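Local coordinates for recombination protein uvsY (Enterobacteria phage T4, PDB 4ZWS) that helps the recombinase UvsX assemble on single-stranded DNA and displace bound gp32, promoting recombination and DNA synthesis in the phage, at the interface of chains A and B. Numbering follows the deposited sequence. Chains: chain A/B, Recombination protein uvsY.

Contact 1: the interface of chains A and B. Residues chain A 10-11, 14; chain B 30, 33, 36.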
loop_
_atom_site.group_PDB
_atom_site.type_symbol
_atom_site.label_atom_id
_atom_site.label_comp_id
_atom_site.label_asym_id
_atom_site.label_seq_id
_atom_site.Cartn_x
_atom_site.Cartn_y
_atom_site.Cartn_z
ATOM N N LEU A 10 26.412 -10.758 -9.839
ATOM C CA LEU A 10 25.899 -9.396 -9.927
ATOM C C LEU A 10 26.971 -8.362 -9.607
ATOM O O LEU A 10 27.068 -7.325 -10.280
ATOM C CB LEU A 10 24.721 -9.188 -8.978
ATOM C CG LEU A 10 24.064 -7.805 -9.074
ATOM C CD1 LEU A 10 23.446 -7.587 -10.442
ATOM C CD2 LEU A 10 23.048 -7.584 -7.981
ATOM N N LYS A 11 27.784 -8.660 -8.596
ATOM C CA LYS A 11 28.834 -7.743 -8.162
ATOM C C LYS A 11 29.788 -7.456 -9.301
ATOM O O LYS A 11 30.189 -6.320 -9.522
ATOM C CB LYS A 11 29.609 -8.327 -6.981
ATOM C CG LYS A 11 30.676 -7.413 -6.426
ATOM C CD LYS A 11 31.636 -8.192 -5.557
ATOM C CE LYS A 11 32.293 -7.318 -4.525
ATOM N NZ LYS A 11 33.271 -8.091 -3.711
ATOM N N VAL A 14 27.729 -5.254 -12.273
ATOM C CA VAL A 14 27.327 -3.861 -12.089
ATOM C C VAL A 14 28.485 -2.874 -12.137
ATOM O O VAL A 14 28.261 -1.667 -12.223
ATOM C CB VAL A 14 26.563 -3.661 -10.757
ATOM C CG1 VAL A 14 25.307 -4.511 -10.747
ATOM C CG2 VAL A 14 27.426 -4.009 -9.570
ATOM N N MET B 30 27.321 -0.223 -6.999
ATOM C CA MET B 30 28.190 -1.191 -6.359
ATOM C C MET B 30 27.752 -1.350 -4.904
ATOM O O MET B 30 27.672 -2.460 -4.381
ATOM C CB MET B 30 29.630 -0.688 -6.468
ATOM C CG MET B 30 30.749 -1.675 -6.275
ATOM S SD MET B 30 30.984 -2.624 -7.799
ATOM C CE MET B 30 30.118 -4.110 -7.354
ATOM N N SER B 33 24.568 -3.398 -4.718
ATOM C CA SER B 33 24.935 -4.807 -4.752
ATOM C C SER B 33 25.348 -5.316 -3.364
ATOM O O SER B 33 24.920 -6.390 -2.928
ATOM C CB SER B 33 26.068 -5.040 -5.748
ATOM O OG SER B 33 26.600 -6.338 -5.595
ATOM N N LEU B 36 22.370 -5.531 -1.068
ATOM C CA LEU B 36 21.516 -6.560 -1.623
ATOM C C LEU B 36 22.058 -7.944 -1.235
ATOM O O LEU B 36 21.297 -8.860 -0.923
ATOM C CB LEU B 36 21.453 -6.413 -3.142
ATOM C CG LEU B 36 20.406 -7.199 -3.921
ATOM C CD1 LEU B 36 19.014 -6.919 -3.374
ATOM C CD2 LEU B 36 20.502 -6.848 -5.388
#
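B:Met30 turns CG away from its backbone N (chi1 -161°) and then bends at chi2 and chi3, which folds its terminal methyl, CE, back onto A:Lys11 and A:Val14. On A:Val14, chi1 of -60° wedges CG2 between the backbone N and the carbonyl carbon, and this is the branch that faces chain B. The two groups meet at 3.5 Å between A:Val14 CG2 and B:Met30 CE. The same methyl reaches the start of the A:Lys11 side chain, where A:Lys11 CG lies 3.5 Å from B:Met30 CE. Beyond CG the lysine is extended and carries its ammonium group, NZ, away from the thioether, so the aliphatic root of this residue does the packing here. The patch joins helix 3-14 of chain A to the long helix 21-63 of chain B, from which B:Met30, B:Ser33 and B:Leu36 project at three-residue intervals along one side. B:Ser33 sits in the middle: its hydroxyl OG lies over the backbone of the short helix, 3.7 Å from A:Lys11 CA, while its CB is 4.2 Å from A:Val14 CG2. The small serine side chain may allow the two helices to approach closely here. Farther along, A:Leu10 and B:Leu36 cross at about a right angle, each presenting CD2 while CD1 is turned aside; the two CD2 methyls are 3.7 Å apart. Chain A hides little of the B:Leu36 surface, and the leucine pair touches through these methyls. Within chain A, the other methyl of the valine, A:Val14 CG1, rests 3.6 Å from A:Leu10 CD1.

Contact 2: the interface of chains A and B. Residues chain A 78, 82, 86; chain B 58, 61-62, 65, 67.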
loop_
_atom_site.group_PDB
_atom_site.type_symbol
_atom_site.label_atom_id
_atom_site.label_comp_id
_atom_site.label_asym_id
_atom_site.label_seq_id
_atom_site.Cartn_x
_atom_site.Cartn_y
_atom_site.Cartn_z
ATOM N N TYR A 78 -0.296 -39.970 15.585
ATOM C CA TYR A 78 -0.530 -38.529 15.614
ATOM C C TYR A 78 -1.949 -38.206 15.172
ATOM O O TYR A 78 -2.447 -38.777 14.214
ATOM C CB TYR A 78 0.483 -37.778 14.740
ATOM C CG TYR A 78 1.894 -37.695 15.309
ATOM C CD1 TYR A 78 2.975 -38.197 14.601
ATOM C CD2 TYR A 78 2.143 -37.119 16.553
ATOM C CE1 TYR A 78 4.255 -38.133 15.105
ATOM C CE2 TYR A 78 3.427 -37.055 17.063
ATOM C CZ TYR A 78 4.477 -37.564 16.330
ATOM O OH TYR A 78 5.761 -37.509 16.805
ATOM N N GLU A 82 -2.541 -32.499 15.509
ATOM C CA GLU A 82 -1.094 -32.481 15.629
ATOM C C GLU A 82 -0.415 -32.512 14.260
ATOM O O GLU A 82 0.785 -32.245 14.136
ATOM C CB GLU A 82 -0.622 -33.663 16.477
ATOM C CG GLU A 82 -1.276 -33.719 17.845
ATOM C CD GLU A 82 -0.876 -34.940 18.648
ATOM O OE1 GLU A 82 -1.020 -36.066 18.119
ATOM O OE2 GLU A 82 -0.415 -34.774 19.805
ATOM N N VAL A 86 3.523 -31.852 12.810
ATOM C CA VAL A 86 4.288 -33.048 12.497
ATOM C C VAL A 86 4.794 -33.013 11.053
ATOM O O VAL A 86 5.966 -33.295 10.788
ATOM C CB VAL A 86 3.442 -34.320 12.758
ATOM C CG1 VAL A 86 4.099 -35.556 12.156
ATOM C CG2 VAL A 86 3.257 -34.505 14.251
ATOM N N LYS B 58 7.924 -29.458 16.977
ATOM C CA LYS B 58 7.549 -30.860 17.052
ATOM C C LYS B 58 8.157 -31.521 18.290
ATOM O O LYS B 58 7.510 -32.343 18.943
ATOM C CB LYS B 58 7.930 -31.623 15.790
ATOM C CG LYS B 58 7.348 -33.019 15.828
ATOM C CD LYS B 58 7.984 -33.932 14.842
ATOM C CE LYS B 58 7.426 -35.323 14.984
ATOM N NZ LYS B 58 8.191 -35.977 16.064
ATOM N N LEU B 61 5.974 -30.675 20.997
ATOM C CA LEU B 61 4.726 -31.438 20.927
ATOM C C LEU B 61 4.901 -32.852 21.480
ATOM O O LEU B 61 4.056 -33.347 22.213
ATOM C CB LEU B 61 4.223 -31.517 19.483
ATOM C CG LEU B 61 2.862 -32.187 19.231
ATOM C CD1 LEU B 61 2.056 -31.428 18.198
ATOM C CD2 LEU B 61 2.986 -33.636 18.827
ATOM N N ASP B 62 6.012 -33.482 21.118
ATOM C CA ASP B 62 6.365 -34.824 21.584
ATOM C C ASP B 62 6.736 -34.887 23.054
ATOM O O ASP B 62 6.471 -35.892 23.706
ATOM C CB ASP B 62 7.517 -35.404 20.763
ATOM C CG ASP B 62 7.076 -35.881 19.396
ATOM O OD1 ASP B 62 5.853 -36.054 19.161
ATOM O OD2 ASP B 62 7.969 -36.106 18.559
ATOM N N SER B 65 2.447 -34.631 25.824
ATOM C CA SER B 65 1.815 -35.785 25.136
ATOM C C SER B 65 2.639 -37.078 25.207
ATOM O O SER B 65 2.283 -38.068 24.576
ATOM C CB SER B 65 1.540 -35.521 23.648
ATOM O OG SER B 65 2.744 -35.478 22.902
ATOM N N ARG B 67 5.743 -38.483 24.216
ATOM C CA ARG B 67 6.449 -39.247 23.199
ATOM C C ARG B 67 7.952 -38.957 23.243
ATOM O O ARG B 67 8.381 -37.953 23.803
ATOM C CB ARG B 67 5.874 -38.940 21.824
ATOM C CG ARG B 67 4.367 -39.160 21.721
ATOM C CD ARG B 67 3.894 -39.025 20.278
ATOM N NE ARG B 67 2.767 -38.100 20.149
ATOM C CZ ARG B 67 1.563 -38.434 19.694
ATOM N NH1 ARG B 67 0.608 -37.523 19.620
ATOM N NH2 ARG B 67 1.313 -39.681 19.313
#
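The loop bearing A:Tyr78, with the 3-10 turn 80-82 and helix 83-89 of chain A, meets the C-terminal end of helix 21-63 of chain B and the turn and loop after it. The phenol OH of A:Tyr78 donates to the carboxylate of B:Asp62, 2.8 Å from OD1 on its syn side, with ring and carboxylate nearly coplanar. The ammonium of B:Lys58, brought round by a bend at chi4 (-84°), donates to the same A:Tyr78 OH from NZ at 3.0 Å. B:Lys58 also forms a salt bridge within its chain to B:Asp62, closing a triangle that should hold the phenol in place. Tilted 50° from the ring, the guanidinium of B:Arg67 has A:Tyr78 CD2 above its centre, while A:Val86 CG2 lies over the middle of one ring face. B:Arg67 NH1 makes a salt bridge to A:Glu82 OE1 at 2.7 Å and also lies 2.9 Å from A:Glu82 OE2, which sits at the guanidinium edge. B:Leu61 packs beside the salt bridge, its CD1 3.9 Å from A:Glu82 CB and its CD2 against the tyrosine ring. Behind it, B:Ser65 OG donates to the carbonyl B:Leu61 O at 2.6 Å, tying the following turn to the helix end. The site is a polar clasp that joins neighbouring subunits of the UvsY heptamer.

Contact 1 and contact 2 lie about 45 Å apart, centre to centre, and share helix 21-63 of chain B, which enters contact 1 in its N-terminal half and contact 2 at its C-terminal end. Chain A answers with different elements: its N-terminal helix 3-14 in contact 1, and the segment from A:Tyr78 to helix 83-89 in contact 2. A mostly apolar seam and a charged clasp thus hold one long helix and the loop that follows it at separated points, which would restrain the helix's tilt against the neighbour. Unlike surfaces meet, as expected for subunits repeating around the seven-membered helical barrel.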